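Local coordinates for hypothetical protein (Geobacillus stearothermophilus, PDB 1SFS) that is of unknown function but belongs to a glycoside hydrolase-like family and is possibly a bacterial lysozyme, at residues A[152-157]-A[179-184]; A[211-216]-A[230-235]. One frame throughout, in Å; residues are numbered along the deposited sequence. Where two conformers were deposited one is given.

In the fold
Both contacts lie in one mixed sheet whose first and last strands also pair, consistent with the barrel of a glycoside hydrolase-like domain. Contact 1 joins the parallel strands 151-156 and 182-185 and is almost wholly buried, with backbone bonds, aliphatic packing and an aromatic pair. Contact 2 joins the two antiparallel strands of the hairpin 211-218 and 227-231; it too is mostly buried, but runs out to a charged pair, Asp232 and Arg234, at the surface. Strands 182-185 and 211-218 are neighbours, linked where Ile183 N meets Asn211 O at 2.8 Å, and Tyr155 OH of contact 1 probably bonds Gln216 OE1 of contact 2. The centres lie about 10 Å apart.

Contact 1 of 2, residues A[152-157]-A[179-184]; sequences PGLYAD and VQAVIW
Tyr155 and Trp184, paired across two parallel strands, 152-156 and 182-184, meet as a T-shaped pair, the edge of the tyrosine ring toward the face of the indole. In the tyrosine conformer described, CD1 of Tyr155 lies 3.5 Å from CD2 of Trp184, over one face of the indole and offset toward its rim, with the ring planes 70° apart. Both side chains leave with CG opposite the backbone N (chi1 167° in Tyr155, 179° in Trp184), which brings the two rings together on the face shared with Val182. Their polar ends have other partners: Trp184 NE1 bonds Asn229 OD1, and Tyr155 OH bonds Arg219.

Beneath the rings runs a regular parallel ladder. Val182 N donates to Pro152 O, Leu154 N to Val182 O at 2.8 Å, Trp184 N to Leu154 O, and Ala156 N to Trp184 O at 3.0 Å. On the other face the side chains meet less closely than the rings do: Leu154 CD1 rests 4.0 Å from Ala181 CB, and Leu154 CB comes no nearer than 4.4 Å to Ile183 CG1. Helix 163-173 covers this face, Phe163 and Tyr167 touching Leu154, and Tyr167 also Ile183.

The solvent side is marked by Gln180, where helix 176-180 gives way to the strand. There Pro152 CG, itself buried, touches CB of the partly exposed Gln180 at 4.0 Å; the Gln180 amide turns back to Gln176, while the backbone O of Gln180 accepts from Arg151 NE.

Backbone bonds thus set the register, and the two faces differ in what they meet: Leu154 and Ile183 meet the helix layer, whereas the face of Tyr155, Val182 and Trp184 brings a hydroxyl and an indole N-H to polar partners, so that these buried polar groups are satisfied within the chain.

Contact 2 of 2, residues A[211-216]-A[230-235]; sequences NVWVWQ and LADRRL
The antiparallel hairpin of strands 211-218 and 227-231 pairs Trp215 with Leu230 through two backbone bonds, Trp215 N to Leu230 O at 2.8 Å and Leu230 N to Trp215 O at 2.9 Å; Val214 and Ala231 form the next, non-hydrogen-bonded pair. Asp232 N then reaches Trp213 O from above its carbonyl plane. Beyond the strand, Asp232 begins an Asx turn, its OD1 accepting Arg234 N through the anti lone pair.

In the Arg234 conformer described, NE and NH2 grip the two oxygens of Asp232 side-on, NH2 to OD2 at 2.9 Å. The guanidinium lies over Trp213 NE1, its plane 25° from the indole, and Arg234 CB sits 3.7 Å from the centroid of the six-membered ring as a CH-pi contact. Asn211 CB sits over the opposite face, toward its rim. With an alanine in place of Trp213, the Asp232-Arg234 pair would probably keep its own bonds but lose this flat support, with a gap opened beside the turn.

Inward of this, Val214 CG2 meets Leu235 CD2 at 3.7 Å. Strand 211-218 lies between 182-185 and 227-231, and Ala231 bonds Ile29 of strand 29-33, where the sheet closes on itself.

Contact 1 of 2, residues A[152-157]-A[179-184]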
loop_
_atom_site.group_PDB
_atom_site.type_symbol
_atom_site.label_atom_id
_atom_site.label_comp_id
_atom_site.label_asym_id
_atom_site.label_seq_id
_atom_site.Cartn_x
_atom_site.Cartn_y
_atom_site.Cartn_z
ATOM N N PRO A 152 3.289 -2.811 9.688
ATOM C CA PRO A 152 1.994 -3.040 9.027
ATOM C C PRO A 152 1.475 -1.814 8.312
ATOM O O PRO A 152 1.293 -0.747 8.884
ATOM C CB PRO A 152 1.074 -3.426 10.193
ATOM C CG PRO A 152 1.698 -2.848 11.405
ATOM C CD PRO A 152 3.178 -2.823 11.162
ATOM N N GLY A 153 1.160 -2.003 7.046
ATOM C CA GLY A 153 0.427 -1.027 6.256
ATOM C C GLY A 153 -0.957 -1.530 5.937
ATOM O O GLY A 153 -1.178 -2.758 5.820
ATOM N N LEU A 154 -1.905 -0.621 5.771
ATOM C CA LEU A 154 -3.275 -0.942 5.413
ATOM C C LEU A 154 -3.672 -0.046 4.250
ATOM O O LEU A 154 -3.700 1.169 4.422
ATOM C CB LEU A 154 -4.207 -0.698 6.601
ATOM C CG LEU A 154 -3.897 -1.514 7.854
ATOM C CD1 LEU A 154 -4.580 -0.915 9.075
ATOM C CD2 LEU A 154 -4.276 -2.957 7.672
ATOM N N TYR A 155 -3.933 -0.602 3.064
ATOM C CA TYR A 155 -4.510 0.108 1.922
ATOM C C TYR A 155 -5.999 -0.156 2.004
ATOM O O TYR A 155 -6.432 -1.306 1.970
ATOM C CB TYR A 155 -4.024 -0.358 0.575
ATOM C CG TYR A 155 -4.792 0.103 -0.648
ATOM C CD1 TYR A 155 -4.568 1.368 -1.209
ATOM C CD2 TYR A 155 -5.754 -0.707 -1.270
ATOM C CE1 TYR A 155 -5.275 1.783 -2.345
ATOM C CE2 TYR A 155 -6.434 -0.300 -2.387
ATOM C CZ TYR A 155 -6.181 0.943 -2.923
ATOM O OH TYR A 155 -6.929 1.340 -4.059
ATOM N N ALA A 156 -6.733 0.947 2.081
ATOM C CA ALA A 156 -8.168 0.810 2.316
ATOM C C ALA A 156 -8.867 2.118 2.021
ATOM O O ALA A 156 -8.264 3.175 1.919
ATOM C CB ALA A 156 -8.419 0.378 3.724
ATOM N N ASP A 157 -10.184 2.011 1.924
ATOM C CA ASP A 157 -11.067 3.156 1.753
ATOM C C ASP A 157 -11.766 3.437 3.072
ATOM O O ASP A 157 -12.642 2.665 3.471
ATOM C CB ASP A 157 -12.082 2.858 0.671
ATOM C CG ASP A 157 -12.920 4.014 0.265
ATOM O OD1 ASP A 157 -13.084 4.942 1.126
ATOM O OD2 ASP A 157 -13.426 4.039 -0.882
ATOM N N VAL A 179 -0.411 3.166 16.634
ATOM C CA VAL A 179 0.992 3.504 16.666
ATOM C C VAL A 179 1.712 2.882 15.477
ATOM O O VAL A 179 2.504 3.527 14.791
ATOM C CB VAL A 179 1.629 3.060 17.996
ATOM C CG1 VAL A 179 3.125 3.338 18.005
ATOM C CG2 VAL A 179 0.944 3.755 19.174
ATOM N N GLN A 180 1.499 1.607 15.269
ATOM C CA GLN A 180 2.279 0.830 14.292
ATOM C C GLN A 180 1.740 0.936 12.899
ATOM O O GLN A 180 2.514 0.957 11.934
ATOM C CB GLN A 180 2.341 -0.655 14.698
ATOM C CG GLN A 180 2.969 -0.927 16.088
ATOM C CD GLN A 180 4.364 -0.450 16.292
ATOM O OE1 GLN A 180 5.141 -0.519 15.355
ATOM N NE2 GLN A 180 4.703 -0.040 17.490
ATOM N N ALA A 181 0.433 0.880 12.686
ATOM C CA ALA A 181 -0.101 0.816 11.334
ATOM C C ALA A 181 0.043 2.140 10.609
ATOM O O ALA A 181 -0.115 3.225 11.182
ATOM C CB ALA A 181 -1.558 0.400 11.320
ATOM N N VAL A 182 0.280 2.046 9.308
ATOM C CA VAL A 182 0.249 3.163 8.383
ATOM C C VAL A 182 -0.835 2.911 7.357
ATOM O O VAL A 182 -0.894 1.816 6.794
ATOM C CB VAL A 182 1.619 3.378 7.727
ATOM C CG1 VAL A 182 1.571 4.464 6.687
ATOM C CG2 VAL A 182 2.663 3.670 8.783
ATOM N N ILE A 183 -1.691 3.905 7.134
ATOM C CA ILE A 183 -2.771 3.790 6.179
ATOM C C ILE A 183 -2.416 4.490 4.860
ATOM O O ILE A 183 -1.924 5.612 4.846
ATOM C CB ILE A 183 -4.096 4.341 6.760
ATOM C CG1 ILE A 183 -4.544 3.488 7.956
ATOM C CG2 ILE A 183 -5.190 4.419 5.712
ATOM C CD1 ILE A 183 -5.776 4.010 8.663
ATOM N N TRP A 184 -2.712 3.765 3.792
ATOM C CA TRP A 184 -2.757 4.249 2.425
ATOM C C TRP A 184 -4.236 4.350 2.073
ATOM O O TRP A 184 -4.908 3.334 1.916
ATOM C CB TRP A 184 -1.998 3.269 1.522
ATOM C CG TRP A 184 -1.952 3.600 0.061
ATOM C CD1 TRP A 184 -2.451 4.666 -0.620
ATOM C CD2 TRP A 184 -1.328 2.756 -0.898
ATOM N NE1 TRP A 184 -2.154 4.550 -1.957
ATOM C CE2 TRP A 184 -1.483 3.394 -2.163
ATOM C CE3 TRP A 184 -0.660 1.544 -0.806
ATOM C CZ2 TRP A 184 -0.984 2.830 -3.339
ATOM C CZ3 TRP A 184 -0.185 0.999 -1.967
ATOM C CH2 TRP A 184 -0.350 1.643 -3.207
#

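Contact 2 of 2, residues A[211-216]-A[230-235]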
loop_
_atom_site.group_PDB
_atom_site.type_symbol
_atom_site.label_atom_id
_atom_site.label_comp_id
_atom_site.label_asym_id
_atom_site.label_seq_id
_atom_site.Cartn_x
_atom_site.Cartn_y
_atom_site.Cartn_z
ATOM N N ASN A 211 -2.065 7.020 11.155
ATOM C CA ASN A 211 -0.960 7.544 10.367
ATOM C C ASN A 211 -1.346 7.421 8.886
ATOM O O ASN A 211 -1.036 6.409 8.255
ATOM C CB ASN A 211 0.312 6.761 10.642
ATOM C CG ASN A 211 0.733 6.764 12.068
ATOM O OD1 ASN A 211 0.889 7.813 12.649
ATOM N ND2 ASN A 211 0.856 5.572 12.659
ATOM N N VAL A 212 -2.039 8.395 8.346
ATOM C CA VAL A 212 -2.517 8.330 6.959
ATOM C C VAL A 212 -1.465 8.997 6.084
ATOM O O VAL A 212 -1.461 10.215 5.870
ATOM C CB VAL A 212 -3.915 8.926 6.767
ATOM C CG1 VAL A 212 -4.341 8.711 5.344
ATOM C CG2 VAL A 212 -4.895 8.352 7.748
ATOM N N TRP A 213 -0.506 8.203 5.630
ATOM C CA TRP A 213 0.697 8.677 4.989
ATOM C C TRP A 213 0.750 8.474 3.505
ATOM O O TRP A 213 1.715 8.882 2.875
ATOM C CB TRP A 213 1.949 8.059 5.626
ATOM C CG TRP A 213 2.208 8.501 7.036
ATOM C CD1 TRP A 213 1.534 9.405 7.786
ATOM C CD2 TRP A 213 3.288 7.972 7.836
ATOM N NE1 TRP A 213 2.154 9.491 9.043
ATOM C CE2 TRP A 213 3.208 8.622 9.085
ATOM C CE3 TRP A 213 4.284 7.018 7.584
ATOM C CZ2 TRP A 213 4.107 8.335 10.100
ATOM C CZ3 TRP A 213 5.188 6.736 8.602
ATOM C CH2 TRP A 213 5.055 7.399 9.788
ATOM N N VAL A 214 -0.232 7.828 2.914
ATOM C CA VAL A 214 -0.320 7.644 1.474
ATOM C C VAL A 214 -1.747 7.899 1.050
ATOM O O VAL A 214 -2.674 7.552 1.784
ATOM C CB VAL A 214 0.146 6.252 0.986
ATOM C CG1 VAL A 214 0.703 6.348 -0.427
ATOM C CG2 VAL A 214 1.125 5.592 1.946
ATOM N N TRP A 215 -1.948 8.428 -0.154
ATOM C CA TRP A 215 -3.250 8.749 -0.679
ATOM C C TRP A 215 -3.283 8.386 -2.169
ATOM O O TRP A 215 -2.546 9.009 -2.963
ATOM C CB TRP A 215 -3.528 10.243 -0.513
ATOM C CG TRP A 215 -4.833 10.689 -1.063
ATOM C CD1 TRP A 215 -5.994 10.004 -1.187
ATOM C CD2 TRP A 215 -5.123 11.990 -1.594
ATOM N NE1 TRP A 215 -6.961 10.778 -1.746
ATOM C CE2 TRP A 215 -6.445 12.009 -2.016
ATOM C CE3 TRP A 215 -4.341 13.139 -1.767
ATOM C CZ2 TRP A 215 -7.032 13.138 -2.596
ATOM C CZ3 TRP A 215 -4.910 14.263 -2.345
ATOM C CH2 TRP A 215 -6.236 14.245 -2.746
ATOM N N GLN A 216 -4.115 7.455 -2.562
ATOM C CA GLN A 216 -4.358 7.150 -3.979
ATOM C C GLN A 216 -5.445 8.127 -4.446
ATOM O O GLN A 216 -6.622 7.915 -4.168
ATOM C CB GLN A 216 -4.737 5.718 -4.183
ATOM C CG GLN A 216 -4.686 5.312 -5.652
ATOM C CD GLN A 216 -5.155 3.902 -5.792
ATOM O OE1 GLN A 216 -6.342 3.646 -5.509
ATOM N NE2 GLN A 216 -4.268 3.005 -6.168
ATOM N N LEU A 230 -0.091 10.407 -3.681
ATOM C CA LEU A 230 0.683 11.353 -2.924
ATOM C C LEU A 230 1.023 10.749 -1.566
ATOM O O LEU A 230 0.258 9.921 -1.052
ATOM C CB LEU A 230 -0.029 12.673 -2.734
ATOM C CG LEU A 230 -0.201 13.516 -4.007
ATOM C CD1 LEU A 230 -1.313 14.528 -3.811
ATOM C CD2 LEU A 230 1.101 14.183 -4.347
ATOM N N ALA A 231 2.096 11.184 -0.961
ATOM C CA ALA A 231 2.521 10.658 0.348
ATOM C C ALA A 231 3.026 11.748 1.246
ATOM O O ALA A 231 3.584 12.754 0.804
ATOM C CB ALA A 231 3.590 9.598 0.194
ATOM N N ASP A 232 2.915 11.491 2.542
ATOM C CA ASP A 232 3.638 12.184 3.566
ATOM C C ASP A 232 5.097 11.726 3.500
ATOM O O ASP A 232 5.375 10.534 3.356
ATOM C CB ASP A 232 3.013 11.810 4.909
ATOM C CG ASP A 232 3.543 12.556 6.134
ATOM O OD1 ASP A 232 4.734 12.395 6.427
ATOM O OD2 ASP A 232 2.765 13.255 6.774
ATOM N N ARG A 233 6.059 12.658 3.578
ATOM C CA ARG A 233 7.481 12.267 3.400
ATOM C C ARG A 233 7.954 11.259 4.428
ATOM O O ARG A 233 8.925 10.523 4.205
ATOM C CB ARG A 233 8.354 13.532 3.381
ATOM C CG ARG A 233 9.688 13.358 2.667
ATOM C CD ARG A 233 10.522 14.630 2.524
ATOM N NE ARG A 233 10.788 14.977 1.117
ATOM C CZ ARG A 233 10.468 16.099 0.479
ATOM N NH1 ARG A 233 9.837 17.135 1.029
ATOM N NH2 ARG A 233 10.776 16.234 -0.801
ATOM N N ARG A 234 7.223 11.126 5.703
ATOM C CA ARG A 234 7.616 10.088 6.643
ATOM C C ARG A 234 7.558 8.708 6.019
ATOM O O ARG A 234 8.260 7.772 6.436
ATOM C CB ARG A 234 6.756 10.172 7.940
ATOM C CG ARG A 234 7.134 11.380 8.802
ATOM C CD ARG A 234 6.138 11.553 9.940
ATOM N NE ARG A 234 4.876 12.065 9.435
ATOM C CZ ARG A 234 3.871 12.509 10.155
ATOM N NH1 ARG A 234 3.954 12.523 11.488
ATOM N NH2 ARG A 234 2.747 12.961 9.637
ATOM N N LEU A 235 6.729 8.548 4.967
ATOM C CA LEU A 235 6.616 7.230 4.355
ATOM C C LEU A 235 7.945 6.716 3.880
ATOM O O LEU A 235 8.226 5.506 3.932
ATOM C CB LEU A 235 5.630 7.313 3.212
ATOM C CG LEU A 235 5.376 6.009 2.466
ATOM C CD1 LEU A 235 4.568 5.050 3.314
ATOM C CD2 LEU A 235 4.668 6.292 1.129
HETATM O O HOH W 1 -0.346 12.898 7.120
#